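Local coordinates for putative GH105 family protein (Salmonella enterica subsp. enterica serovar Paratyphi A, PDB 3QWT) that is of unknown function but, as a likely GH105 glycoside hydrolase, probably cleaves unsaturated uronyl residues from pectin-derived oligosaccharides, at residues Trp65-Gly70 against Asn234-Ile239; Cys274-Glu277 against Trp281-Leu284; Leu285-Ser290 against Phe353-Pro358. One frame throughout, in Å; residues are numbered along the deposited sequence.

From the N terminus, contact 1 comes first: it brings the start of helix 67-83 against helix 231-248, closing a 163-residue excursion through the first part of the alpha/alpha toroid, near the centre of the chain. Contact 2 follows in the loop between helices 255-272 and 294-309, folding that loop back over three intervening residues. Contact 3 begins at the next residue, L285, and closes 62 residues by tying the same loop to helix 351-355. The three run in series; none nests or crosses. Contacts 2 and 3 adjoin through probable hydrogen bonds of S290 with H282 and L284, and L285 packs on N234 of contact 1.

Contact 1 of 3, residues Trp65-Gly70 against Asn234-Ile239; sequences WEWTHG and NSWLTI
W67, in the first turn of helix 67-83, and W236, within helix 231-248, have their CA atoms 12.3 Å apart, and the indole side chains alone span this gap. Both helices belong to an alpha/alpha toroid, the fold of the six-hairpin glycosidases, and the pair meets close to the centre of the chain. Each CB points toward the opposite segment. W67 CZ3 comes to 3.6 Å from W236 CZ2, with W236 CH2 slightly farther off. The planes of the two indoles meet near a right angle, at 87°, and the six-membered rings of W67 and W236 are 5.8 Å between centroids. W67 CG sits between its backbone N and carbonyl carbon (chi1 69°), which turns the indole over its neighbour, T68, whose CG2 lies 3.4 Å above the W67 ring plane, over its centre. Y364 stacks on W67 from helix 363-377, while M173 touches both tryptophans and M368 packs on W236. The polar end of W236 is held by D169, whose OD1 bonds NE1 and so restrains rotation of the ring. E66 takes the N-cap position, and its backbone N donates to H69 ND1. A glycerol, probably from the crystallisation liquor, sits about 3 Å from the W67 side chain, consistent with a pocket beside the indole; E66 OE1 lies at the edge of that same indole, in its plane.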
ATOM      1  N   TRP A  65      14.714  -5.214  44.489  1.00 32.86           N
ATOM      2  CA  TRP A  65      14.719  -5.146  43.039  1.00 39.72           C
ATOM      3  C   TRP A  65      15.579  -6.246  42.425  1.00 36.84           C
ATOM      4  O   TRP A  65      16.800  -6.113  42.329  1.00 41.29           O
ATOM      5  CB  TRP A  65      15.230  -3.780  42.580  1.00 38.57           C
ATOM      6  CG  TRP A  65      15.127  -3.514  41.080  1.00 36.06           C
ATOM      7  CD1 TRP A  65      15.073  -4.437  40.062  1.00 36.36           C
ATOM      8  CD2 TRP A  65      15.059  -2.220  40.450  1.00 37.29           C
ATOM      9  NE1 TRP A  65      14.985  -3.790  38.835  1.00 34.79           N
ATOM     10  CE2 TRP A  65      14.978  -2.433  39.051  1.00 33.88           C
ATOM     11  CE3 TRP A  65      15.079  -0.905  40.935  1.00 34.19           C
ATOM     12  CZ2 TRP A  65      14.911  -1.379  38.141  1.00 34.13           C
ATOM     13  CZ3 TRP A  65      15.005   0.145  40.027  1.00 31.01           C
ATOM     14  CH2 TRP A  65      14.929  -0.097  38.646  1.00 33.20           C
ATOM     15  N   GLU A  66      14.947  -7.337  42.024  1.00 41.14           N
ATOM     16  CA  GLU A  66      15.603  -8.284  41.127  1.00 51.69           C
ATOM     17  C   GLU A  66      14.623  -9.110  40.297  1.00 47.09           C
ATOM     18  O   GLU A  66      13.424  -8.842  40.280  1.00 51.58           O
ATOM     19  CB  GLU A  66      16.580  -9.201  41.855  1.00 61.20           C
ATOM     20  CG  GLU A  66      17.624  -9.762  40.890  1.00 59.53           C
ATOM     21  CD  GLU A  66      18.257 -10.995  41.410  1.00 66.04           C
ATOM     22  OE1 GLU A  66      19.447 -11.223  41.123  1.00 70.08           O
ATOM     23  OE2 GLU A  66      17.559 -11.744  42.116  1.00 74.76           O
ATOM     24  N   TRP A  67      15.142 -10.111  39.603  1.00 41.68           N
ATOM     25  CA  TRP A  67      14.318 -10.860  38.657  1.00 36.88           C
ATOM     26  C   TRP A  67      13.073 -11.395  39.335  1.00 26.68           C
ATOM     27  O   TRP A  67      12.025 -11.547  38.710  1.00 29.29           O
ATOM     28  CB  TRP A  67      15.111 -11.989  37.987  1.00 29.06           C
ATOM     29  CG  TRP A  67      15.485 -13.112  38.916  1.00 34.74           C
ATOM     30  CD1 TRP A  67      16.607 -13.197  39.692  1.00 36.86           C
ATOM     31  CD2 TRP A  67      14.734 -14.304  39.168  1.00 39.92           C
ATOM     32  NE1 TRP A  67      16.602 -14.366  40.407  1.00 39.25           N
ATOM     33  CE2 TRP A  67      15.463 -15.065  40.108  1.00 35.17           C
ATOM     34  CE3 TRP A  67      13.516 -14.800  38.694  1.00 46.93           C
ATOM     35  CZ2 TRP A  67      15.015 -16.298  40.582  1.00 35.28           C
ATOM     36  CZ3 TRP A  67      13.075 -16.027  39.157  1.00 43.73           C
ATOM     37  CH2 TRP A  67      13.824 -16.761  40.100  1.00 41.97           C
ATOM     38  N   THR A  68      13.180 -11.655  40.624  1.00 25.40           N
ATOM     39  CA  THR A  68      12.100 -12.323  41.338  1.00 36.54           C
ATOM     40  C   THR A  68      10.899 -11.403  41.378  1.00 35.27           C
ATOM     41  O   THR A  68       9.783 -11.805  41.069  1.00 38.99           O
ATOM     42  CB  THR A  68      12.524 -12.719  42.774  1.00 47.73           C
ATOM     43  OG1 THR A  68      12.839 -11.536  43.527  1.00 52.08           O
ATOM     44  CG2 THR A  68      13.739 -13.646  42.727  1.00 40.38           C
ATOM     45  N   HIS A  69      11.143 -10.157  41.756  1.00 29.31           N
ATOM     46  CA  HIS A  69      10.118  -9.124  41.693  1.00 33.47           C
ATOM     47  C   HIS A  69       9.596  -8.971  40.273  1.00 30.96           C
ATOM     48  O   HIS A  69       8.419  -8.690  40.065  1.00 32.09           O
ATOM     49  CB  HIS A  69      10.687  -7.794  42.200  1.00 39.21           C
ATOM     50  CG  HIS A  69      11.446  -7.935  43.478  1.00 40.16           C
ATOM     51  ND1 HIS A  69      12.774  -8.297  43.517  1.00 41.16           N
ATOM     52  CD2 HIS A  69      11.048  -7.830  44.769  1.00 42.19           C
ATOM     53  CE1 HIS A  69      13.173  -8.378  44.772  1.00 40.17           C
ATOM     54  NE2 HIS A  69      12.142  -8.099  45.551  1.00 45.12           N
ATOM     55  N   GLY A  70      10.479  -9.168  39.301  1.00 28.23           N
ATOM     56  CA  GLY A  70      10.088  -9.078  37.899  1.00 31.72           C
ATOM     57  C   GLY A  70       8.993 -10.087  37.610  1.00 33.26           C
ATOM     58  O   GLY A  70       7.950  -9.752  37.055  1.00 30.25           O
ATOM     59  N   ASN A 234      13.192 -24.876  32.649  1.00 40.93           N
ATOM     60  CA  ASN A 234      12.341 -25.346  31.560  1.00 35.30           C
ATOM     61  C   ASN A 234      11.001 -24.626  31.554  1.00 32.53           C
ATOM     62  O   ASN A 234      10.431 -24.306  30.496  1.00 36.73           O
ATOM     63  CB  ASN A 234      12.106 -26.852  31.696  1.00 29.46           C
ATOM     64  CG  ASN A 234      13.201 -27.656  31.052  1.00 37.39           C
ATOM     65  OD1 ASN A 234      13.090 -28.072  29.886  1.00 35.37           O
ATOM     66  ND2 ASN A 234      14.285 -27.870  31.795  1.00 37.66           N
ATOM     67  N   SER A 235      10.500 -24.435  32.763  1.00 21.59           N
ATOM     68  CA  SER A 235       9.291 -23.706  33.040  1.00 29.16           C
ATOM     69  C   SER A 235       9.332 -22.335  32.342  1.00 31.78           C
ATOM     70  O   SER A 235       8.345 -21.905  31.742  1.00 37.35           O
ATOM     71  CB  SER A 235       9.184 -23.567  34.569  1.00 39.96           C
ATOM     72  OG  SER A 235       8.103 -22.766  34.998  1.00 48.84           O
ATOM     73  N   TRP A 236      10.485 -21.667  32.405  1.00 26.95           N
ATOM     74  CA  TRP A 236      10.615 -20.337  31.827  1.00 30.89           C
ATOM     75  C   TRP A 236      10.280 -20.396  30.345  1.00 36.26           C
ATOM     76  O   TRP A 236       9.869 -19.404  29.753  1.00 30.73           O
ATOM     77  CB  TRP A 236      12.028 -19.778  31.978  1.00 22.39           C
ATOM     78  CG  TRP A 236      12.424 -19.542  33.338  1.00 29.33           C
ATOM     79  CD1 TRP A 236      13.611 -19.865  33.892  1.00 40.45           C
ATOM     80  CD2 TRP A 236      11.646 -18.925  34.364  1.00 31.10           C
ATOM     81  NE1 TRP A 236      13.634 -19.492  35.213  1.00 44.52           N
ATOM     82  CE2 TRP A 236      12.438 -18.910  35.529  1.00 36.23           C
ATOM     83  CE3 TRP A 236      10.355 -18.385  34.416  1.00 37.29           C
ATOM     84  CZ2 TRP A 236      11.980 -18.393  36.745  1.00 33.99           C
ATOM     85  CZ3 TRP A 236       9.899 -17.851  35.631  1.00 30.02           C
ATOM     86  CH2 TRP A 236      10.710 -17.868  36.772  1.00 33.52           C
ATOM     87  N   LEU A 237      10.466 -21.562  29.740  1.00 26.92           N
ATOM     88  CA  LEU A 237      10.213 -21.663  28.313  1.00 33.27           C
ATOM     89  C   LEU A 237       8.771 -21.964  28.038  1.00 30.95           C
ATOM     90  O   LEU A 237       8.186 -21.415  27.107  1.00 33.26           O
ATOM     91  CB  LEU A 237      11.124 -22.686  27.642  1.00 44.80           C
ATOM     92  CG  LEU A 237      12.265 -21.891  27.028  1.00 54.67           C
ATOM     93  CD1 LEU A 237      13.579 -22.413  27.549  1.00 62.66           C
ATOM     94  CD2 LEU A 237      12.187 -21.903  25.504  1.00 52.97           C
ATOM     95  N   THR A 238       8.199 -22.846  28.846  1.00 27.98           N
ATOM     96  CA  THR A 238       6.796 -23.162  28.708  1.00 32.90           C
ATOM     97  C   THR A 238       5.967 -21.904  28.911  1.00 37.02           C
ATOM     98  O   THR A 238       4.845 -21.808  28.421  1.00 34.09           O
ATOM     99  CB  THR A 238       6.365 -24.182  29.741  1.00 37.52           C
ATOM    100  OG1 THR A 238       7.475 -25.031  30.048  1.00 49.44           O
ATOM    101  CG2 THR A 238       5.232 -24.998  29.198  1.00 34.22           C
ATOM    102  N   ILE A 239       6.519 -20.955  29.663  1.00 38.17           N
ATOM    103  CA  ILE A 239       5.859 -19.675  29.901  1.00 36.63           C
ATOM    104  C   ILE A 239       6.084 -18.710  28.745  1.00 37.55           C
ATOM    105  O   ILE A 239       5.139 -18.095  28.250  1.00 36.00           O
ATOM    106  CB  ILE A 239       6.399 -19.010  31.165  1.00 33.82           C
ATOM    107  CG1 ILE A 239       5.880 -19.744  32.411  1.00 31.78           C
ATOM    108  CG2 ILE A 239       6.016 -17.540  31.170  1.00 30.62           C
ATOM    109  CD1 ILE A 239       6.533 -19.323  33.722  1.00 31.55           C
TER

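Contact 2 of 3, residues Cys274-Glu277 against Trp281-Leu284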
ATOM      1  N   CYS A 274       6.807 -36.967  32.253  1.00 49.19           N
ATOM      2  CA  CYS A 274       7.750 -36.657  33.302  1.00 49.08           C
ATOM      3  C   CYS A 274       6.999 -36.343  34.583  1.00 45.22           C
ATOM      4  O   CYS A 274       7.593 -36.254  35.652  1.00 37.39           O
ATOM      5  CB  CYS A 274       8.529 -35.389  32.889  1.00 45.75           C
ATOM      6  SG  CYS A 274      10.291 -35.636  32.667  1.00 76.38           S
ATOM      7  N   GLN A 275       5.693 -36.121  34.454  1.00 45.93           N
ATOM      8  CA  GLN A 275       4.890 -35.613  35.554  1.00 45.95           C
ATOM      9  C   GLN A 275       4.709 -36.694  36.597  1.00 50.96           C
ATOM     10  O   GLN A 275       4.370 -37.835  36.275  1.00 56.27           O
ATOM     11  CB  GLN A 275       3.531 -35.123  35.055  1.00 44.45           C
ATOM     12  CG  GLN A 275       2.738 -34.299  36.062  1.00 42.46           C
ATOM     13  CD  GLN A 275       1.453 -33.770  35.460  1.00 45.47           C
ATOM     14  OE1 GLN A 275       0.918 -34.362  34.521  1.00 44.52           O
ATOM     15  NE2 GLN A 275       0.955 -32.641  35.983  1.00 39.25           N
ATOM     16  N   ASP A 276       4.950 -36.327  37.846  1.00 51.70           N
ATOM     17  CA  ASP A 276       4.770 -37.242  38.965  1.00 51.14           C
ATOM     18  C   ASP A 276       3.300 -37.364  39.316  1.00 48.74           C
ATOM     19  O   ASP A 276       2.549 -36.407  39.185  1.00 48.60           O
ATOM     20  CB  ASP A 276       5.548 -36.750  40.182  1.00 52.60           C
ATOM     21  CG  ASP A 276       5.265 -37.575  41.427  1.00 59.42           C
ATOM     22  OD1 ASP A 276       5.784 -38.712  41.515  1.00 64.90           O
ATOM     23  OD2 ASP A 276       4.519 -37.088  42.309  1.00 53.13           O
ATOM     24  N   GLU A 277       2.897 -38.550  39.757  1.00 52.46           N
ATOM     25  CA  GLU A 277       1.526 -38.804  40.199  1.00 58.35           C
ATOM     26  C   GLU A 277       0.811 -37.617  40.873  1.00 54.10           C
ATOM     27  O   GLU A 277      -0.400 -37.462  40.740  1.00 54.69           O
ATOM     28  CB  GLU A 277       1.514 -40.017  41.136  1.00 63.07           C
ATOM     29  CG  GLU A 277       0.189 -40.274  41.815  1.00 70.50           C
ATOM     30  CD  GLU A 277       0.207 -41.548  42.642  1.00 84.53           C
ATOM     31  OE1 GLU A 277       0.295 -42.650  42.047  1.00 87.24           O
ATOM     32  OE2 GLU A 277       0.136 -41.443  43.887  1.00 87.06           O
ATOM     33  N   TRP A 281       6.115 -31.734  39.197  1.00 45.85           N
ATOM     34  CA  TRP A 281       7.293 -32.217  38.480  1.00 46.93           C
ATOM     35  C   TRP A 281       8.524 -32.191  39.359  1.00 43.36           C
ATOM     36  O   TRP A 281       8.653 -31.308  40.208  1.00 39.91           O
ATOM     37  CB  TRP A 281       7.578 -31.348  37.253  1.00 39.61           C
ATOM     38  CG  TRP A 281       6.777 -31.683  36.080  1.00 43.62           C
ATOM     39  CD1 TRP A 281       7.117 -32.532  35.060  1.00 44.40           C
ATOM     40  CD2 TRP A 281       5.488 -31.167  35.764  1.00 47.18           C
ATOM     41  NE1 TRP A 281       6.114 -32.569  34.125  1.00 38.69           N
ATOM     42  CE2 TRP A 281       5.101 -31.740  34.532  1.00 45.04           C
ATOM     43  CE3 TRP A 281       4.622 -30.269  36.400  1.00 44.96           C
ATOM     44  CZ2 TRP A 281       3.881 -31.444  33.923  1.00 44.23           C
ATOM     45  CZ3 TRP A 281       3.412 -29.977  35.797  1.00 47.53           C
ATOM     46  CH2 TRP A 281       3.051 -30.564  34.571  1.00 46.46           C
ATOM     47  N   HIS A 282       9.436 -33.138  39.128  1.00 40.83           N
ATOM     48  CA  HIS A 282      10.696 -33.213  39.869  1.00 46.25           C
ATOM     49  C   HIS A 282      11.682 -32.089  39.495  1.00 48.72           C
ATOM     50  O   HIS A 282      11.782 -31.690  38.327  1.00 46.31           O
ATOM     51  CB  HIS A 282      11.342 -34.584  39.674  1.00 51.35           C
ATOM     52  CG  HIS A 282      10.483 -35.725  40.120  1.00 60.08           C
ATOM     53  ND1 HIS A 282      10.431 -36.153  41.433  1.00 64.80           N
ATOM     54  CD2 HIS A 282       9.646 -36.538  39.430  1.00 60.28           C
ATOM     55  CE1 HIS A 282       9.603 -37.176  41.529  1.00 59.32           C
ATOM     56  NE2 HIS A 282       9.117 -37.434  40.327  1.00 59.44           N
ATOM     57  N   THR A 283      12.406 -31.586  40.495  1.00 49.60           N
ATOM     58  CA  THR A 283      13.278 -30.427  40.316  1.00 48.98           C
ATOM     59  C   THR A 283      14.400 -30.736  39.328  1.00 55.89           C
ATOM     60  O   THR A 283      14.875 -29.851  38.606  1.00 59.49           O
ATOM     61  CB  THR A 283      13.833 -29.904  41.658  1.00 51.25           C
ATOM     62  OG1 THR A 283      14.334 -28.578  41.481  1.00 50.65           O
ATOM     63  CG2 THR A 283      14.945 -30.804  42.186  1.00 48.03           C
ATOM     64  N   LEU A 284      14.825 -31.994  39.297  1.00 52.02           N
ATOM     65  CA  LEU A 284      15.507 -32.513  38.120  1.00 45.28           C
ATOM     66  C   LEU A 284      14.483 -33.386  37.438  1.00 40.10           C
ATOM     67  O   LEU A 284      14.124 -34.448  37.959  1.00 43.95           O
ATOM     68  CB  LEU A 284      16.740 -33.320  38.479  1.00 45.54           C
ATOM     69  CG  LEU A 284      18.123 -32.676  38.405  1.00 45.89           C
ATOM     70  CD1 LEU A 284      18.069 -31.237  37.940  1.00 48.63           C
ATOM     71  CD2 LEU A 284      18.836 -32.804  39.744  1.00 49.91           C
TER
HETATM   72  O   HOH W   1       9.352 -34.641  36.770  1.00 42.19           O
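Q275 lies along one face of the W281 indole where the loop between helices 255-272 and 294-309, a connection of the alpha/alpha toroid, doubles back on itself. The backbone is irregular, and its two arms meet through a CH-pi contact and a water bridge. Q275 CG stands 3.9 Å from the centroid of the W281 six-membered ring, 17° off its normal. With CG opposite the backbone N (chi1 -167°) and the chain extended beyond it, the amide is carried across the benzene half of the indole, tilted only 17° from the ring plane, and NE2 reaches 3.3 Å from W281 CH2. C274 CB meets the same indole in its plane, at the edge that carries CD1 and NE1. One residue on from Q275, D276 CB approaches H282 NE2 to 3.6 Å, its carboxylate steeply inclined to the imidazole. A second shell fixes these groups. Q275 NE2 is bound by G279 O and V320 O, which set the flip of the amide; D276 OD2 pairs with S278 OG. The indole is held by W281 NE1 bonding L271 O at the end of helix 255-272, and by F300, which meets it edge-to-face. H282 ND1 bonds S290 O, fixing the imidazole. The two arms of the loop are bridged by a water that donates to C274 O at 2.6 Å and accepts from H282 N at 2.8 Å.

Contact 3 of 3, residues Leu285-Ser290 against Phe353-Pro358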
ATOM      1  N   LEU A 285      14.010 -32.925  36.281  1.00 34.29           N
ATOM      2  CA  LEU A 285      12.821 -33.476  35.646  1.00 41.53           C
ATOM      3  C   LEU A 285      12.933 -34.954  35.333  1.00 43.61           C
ATOM      4  O   LEU A 285      11.928 -35.654  35.329  1.00 42.37           O
ATOM      5  CB  LEU A 285      12.485 -32.725  34.357  1.00 38.78           C
ATOM      6  CG  LEU A 285      12.050 -31.258  34.474  1.00 43.83           C
ATOM      7  CD1 LEU A 285      11.984 -30.592  33.065  1.00 35.29           C
ATOM      8  CD2 LEU A 285      10.713 -31.130  35.214  1.00 38.98           C
ATOM      9  N   ASP A 286      14.145 -35.412  35.029  1.00 48.72           N
ATOM     10  CA  ASP A 286      14.382 -36.811  34.670  1.00 49.62           C
ATOM     11  C   ASP A 286      14.966 -37.616  35.847  1.00 52.66           C
ATOM     12  O   ASP A 286      15.524 -38.699  35.663  1.00 59.08           O
ATOM     13  CB  ASP A 286      15.281 -36.903  33.428  1.00 51.60           C
ATOM     14  CG  ASP A 286      16.643 -36.243  33.629  1.00 52.91           C
ATOM     15  OD1 ASP A 286      16.778 -35.361  34.509  1.00 43.86           O
ATOM     16  OD2 ASP A 286      17.583 -36.608  32.897  1.00 53.55           O
ATOM     17  N   ASP A 287      14.824 -37.074  37.056  1.00 45.54           N
ATOM     18  CA  ASP A 287      15.284 -37.738  38.276  1.00 51.04           C
ATOM     19  C   ASP A 287      14.119 -37.879  39.268  1.00 49.69           C
ATOM     20  O   ASP A 287      13.884 -37.001  40.093  1.00 52.79           O
ATOM     21  CB  ASP A 287      16.448 -36.958  38.908  1.00 58.04           C
ATOM     22  CG  ASP A 287      17.047 -37.668  40.118  1.00 69.89           C
ATOM     23  OD1 ASP A 287      16.409 -38.616  40.624  1.00 75.84           O
ATOM     24  OD2 ASP A 287      18.150 -37.274  40.569  1.00 68.16           O
ATOM     25  N   PRO A 288      13.394 -39.000  39.194  1.00 48.49           N
ATOM     26  CA  PRO A 288      12.190 -39.253  39.984  1.00 50.49           C
ATOM     27  C   PRO A 288      12.481 -39.194  41.473  1.00 53.92           C
ATOM     28  O   PRO A 288      11.554 -39.239  42.275  1.00 61.87           O
ATOM     29  CB  PRO A 288      11.839 -40.694  39.628  1.00 53.25           C
ATOM     30  CG  PRO A 288      12.540 -40.959  38.353  1.00 55.62           C
ATOM     31  CD  PRO A 288      13.800 -40.183  38.425  1.00 53.73           C
ATOM     32  N   HIS A 289      13.750 -39.105  41.846  1.00 46.74           N
ATOM     33  CA  HIS A 289      14.081 -39.017  43.261  1.00 59.26           C
ATOM     34  C   HIS A 289      14.424 -37.594  43.718  1.00 62.84           C
ATOM     35  O   HIS A 289      14.693 -37.385  44.908  1.00 66.54           O
ATOM     36  CB  HIS A 289      15.190 -40.014  43.636  1.00 76.99           C
ATOM     37  CG  HIS A 289      16.581 -39.522  43.364  1.00 93.31           C
ATOM     38  ND1 HIS A 289      17.036 -38.290  43.787  1.00100.72           N
ATOM     39  CD2 HIS A 289      17.625 -40.107  42.728  1.00 97.59           C
ATOM     40  CE1 HIS A 289      18.293 -38.132  43.412  1.00101.11           C
ATOM     41  NE2 HIS A 289      18.675 -39.222  42.769  1.00 97.84           N
ATOM     42  N   SER A 290      14.420 -36.629  42.787  1.00 49.24           N
ATOM     43  CA  SER A 290      14.595 -35.226  43.151  1.00 49.15           C
ATOM     44  C   SER A 290      13.363 -34.884  43.918  1.00 53.13           C
ATOM     45  O   SER A 290      12.327 -35.504  43.709  1.00 56.26           O
ATOM     46  CB  SER A 290      14.608 -34.283  41.936  1.00 38.95           C
ATOM     47  OG  SER A 290      15.035 -34.922  40.760  1.00 52.50           O
ATOM     48  N   PHE A 353      24.214 -30.499  42.779  1.00 55.45           N
ATOM     49  CA  PHE A 353      24.042 -29.070  43.033  1.00 55.26           C
ATOM     50  C   PHE A 353      22.572 -28.680  42.973  1.00 55.35           C
ATOM     51  O   PHE A 353      22.096 -27.901  43.788  1.00 47.76           O
ATOM     52  CB  PHE A 353      24.853 -28.243  42.031  1.00 51.86           C
ATOM     53  CG  PHE A 353      24.475 -26.792  41.993  1.00 54.64           C
ATOM     54  CD1 PHE A 353      25.189 -25.852  42.722  1.00 57.37           C
ATOM     55  CD2 PHE A 353      23.411 -26.362  41.226  1.00 54.08           C
ATOM     56  CE1 PHE A 353      24.843 -24.505  42.679  1.00 55.88           C
ATOM     57  CE2 PHE A 353      23.061 -25.016  41.180  1.00 60.12           C
ATOM     58  CZ  PHE A 353      23.775 -24.089  41.905  1.00 57.36           C
ATOM     59  N   TYR A 354      21.860 -29.231  41.996  1.00 58.99           N
ATOM     60  CA  TYR A 354      20.450 -28.927  41.810  1.00 53.02           C
ATOM     61  C   TYR A 354      19.602 -29.634  42.843  1.00 52.74           C
ATOM     62  O   TYR A 354      18.557 -29.126  43.250  1.00 58.12           O
ATOM     63  CB  TYR A 354      20.006 -29.318  40.398  1.00 52.20           C
ATOM     64  CG  TYR A 354      20.609 -28.416  39.358  1.00 45.39           C
ATOM     65  CD1 TYR A 354      20.004 -27.210  39.024  1.00 47.95           C
ATOM     66  CD2 TYR A 354      21.805 -28.742  38.744  1.00 35.84           C
ATOM     67  CE1 TYR A 354      20.565 -26.370  38.090  1.00 50.54           C
ATOM     68  CE2 TYR A 354      22.380 -27.909  37.814  1.00 41.05           C
ATOM     69  CZ  TYR A 354      21.752 -26.724  37.485  1.00 47.49           C
ATOM     70  OH  TYR A 354      22.316 -25.890  36.556  1.00 44.53           O
ATOM     71  N   ARG A 355      20.070 -30.803  43.268  1.00 43.98           N
ATOM     72  CA  ARG A 355      19.331 -31.634  44.204  1.00 50.98           C
ATOM     73  C   ARG A 355      19.219 -31.009  45.591  1.00 50.98           C
ATOM     74  O   ARG A 355      18.210 -31.194  46.265  1.00 49.10           O
ATOM     75  CB  ARG A 355      19.951 -33.033  44.296  1.00 54.83           C
ATOM     76  CG  ARG A 355      19.827 -33.843  43.008  1.00 55.60           C
ATOM     77  CD  ARG A 355      20.600 -35.156  43.098  1.00 58.12           C
ATOM     78  NE  ARG A 355      20.460 -35.967  41.887  1.00 63.11           N
ATOM     79  CZ  ARG A 355      21.480 -36.368  41.127  1.00 63.83           C
ATOM     80  NH1 ARG A 355      22.726 -36.034  41.447  1.00 63.34           N
ATOM     81  NH2 ARG A 355      21.254 -37.105  40.045  1.00 60.27           N
ATOM     82  N   HIS A 356      20.231 -30.249  45.998  1.00 49.29           N
ATOM     83  CA  HIS A 356      20.262 -29.718  47.356  1.00 56.36           C
ATOM     84  C   HIS A 356      19.991 -28.206  47.498  1.00 58.22           C
ATOM     85  O   HIS A 356      20.402 -27.590  48.477  1.00 57.37           O
ATOM     86  CB  HIS A 356      21.576 -30.104  48.043  1.00 57.55           C
ATOM     87  CG  HIS A 356      21.890 -31.563  47.948  1.00 64.98           C
ATOM     88  ND1 HIS A 356      23.019 -32.044  47.321  1.00 66.48           N
ATOM     89  CD2 HIS A 356      21.211 -32.651  48.384  1.00 66.82           C
ATOM     90  CE1 HIS A 356      23.026 -33.364  47.379  1.00 65.61           C
ATOM     91  NE2 HIS A 356      21.940 -33.758  48.020  1.00 65.10           N
ATOM     92  N   ILE A 357      19.294 -27.616  46.532  1.00 58.54           N
ATOM     93  CA  ILE A 357      18.856 -26.228  46.660  1.00 59.10           C
ATOM     94  C   ILE A 357      17.843 -26.091  47.805  1.00 58.06           C
ATOM     95  O   ILE A 357      16.887 -26.852  47.879  1.00 60.47           O
ATOM     96  CB  ILE A 357      18.200 -25.717  45.346  1.00 55.49           C
ATOM     97  CG1 ILE A 357      19.197 -25.765  44.190  1.00 53.16           C
ATOM     98  CG2 ILE A 357      17.652 -24.310  45.519  1.00 53.77           C
ATOM     99  CD1 ILE A 357      20.303 -24.754  44.301  1.00 48.85           C
ATOM    100  N   PRO A 358      18.039 -25.103  48.691  1.00 61.44           N
ATOM    101  CA  PRO A 358      17.107 -24.875  49.804  1.00 61.16           C
ATOM    102  C   PRO A 358      15.690 -24.517  49.350  1.00 60.70           C
ATOM    103  O   PRO A 358      15.505 -23.843  48.318  1.00 55.41           O
ATOM    104  CB  PRO A 358      17.714 -23.670  50.523  1.00 62.74           C
ATOM    105  CG  PRO A 358      19.114 -23.589  50.051  1.00 63.30           C
ATOM    106  CD  PRO A 358      19.133 -24.117  48.676  1.00 57.98           C
TER
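A single carboxylate oxygen, D287 OD2, takes both of the nitrogens that R355 offers along one side of its guanidinium, an asymmetric, side-on salt bridge rather than the paired two-oxygen form. It ties a type I beta turn, D287 to S290, in a connecting loop of the alpha/alpha toroid to the end of the short helix 351-355, well away from the centre of the chain. R355 NE donates to D287 OD2 at 3.0 Å, nearly in line with the C-O bond. The second bond, from R355 NH2 to D287 OD2, is longer, 3.2 Å, and more bent. It arrives on the anti side of the carboxylate, 32° out of its plane. The oxygen itself lies in the guanidinium plane, whereas the two flat groups are turned 76° against each other. R355 is extended from CG to NE, which carries its charge from the last turn of the helix to the loop, while NH1 turns to D352 of its own helix, the stronger polar partner. With D287 on NE and NH2 and D352 on NH1, the guanidinium has salt bridges from two aspartates, which would limit its rotation and probably stabilise their negative charge. H289 adds a flank: its ring is inclined 33° to the guanidinium and meets it obliquely, with CE1 3.4 Å from R355 NE. The seat of this ring over the D287 carboxylate is doubtful, as is the Asx turn from D287 OD1 to H289 N, because those atoms are crowded in the model. The turn itself is closed on firmer ground, by the backbone bond from S290 N to D287 O at 2.8 Å.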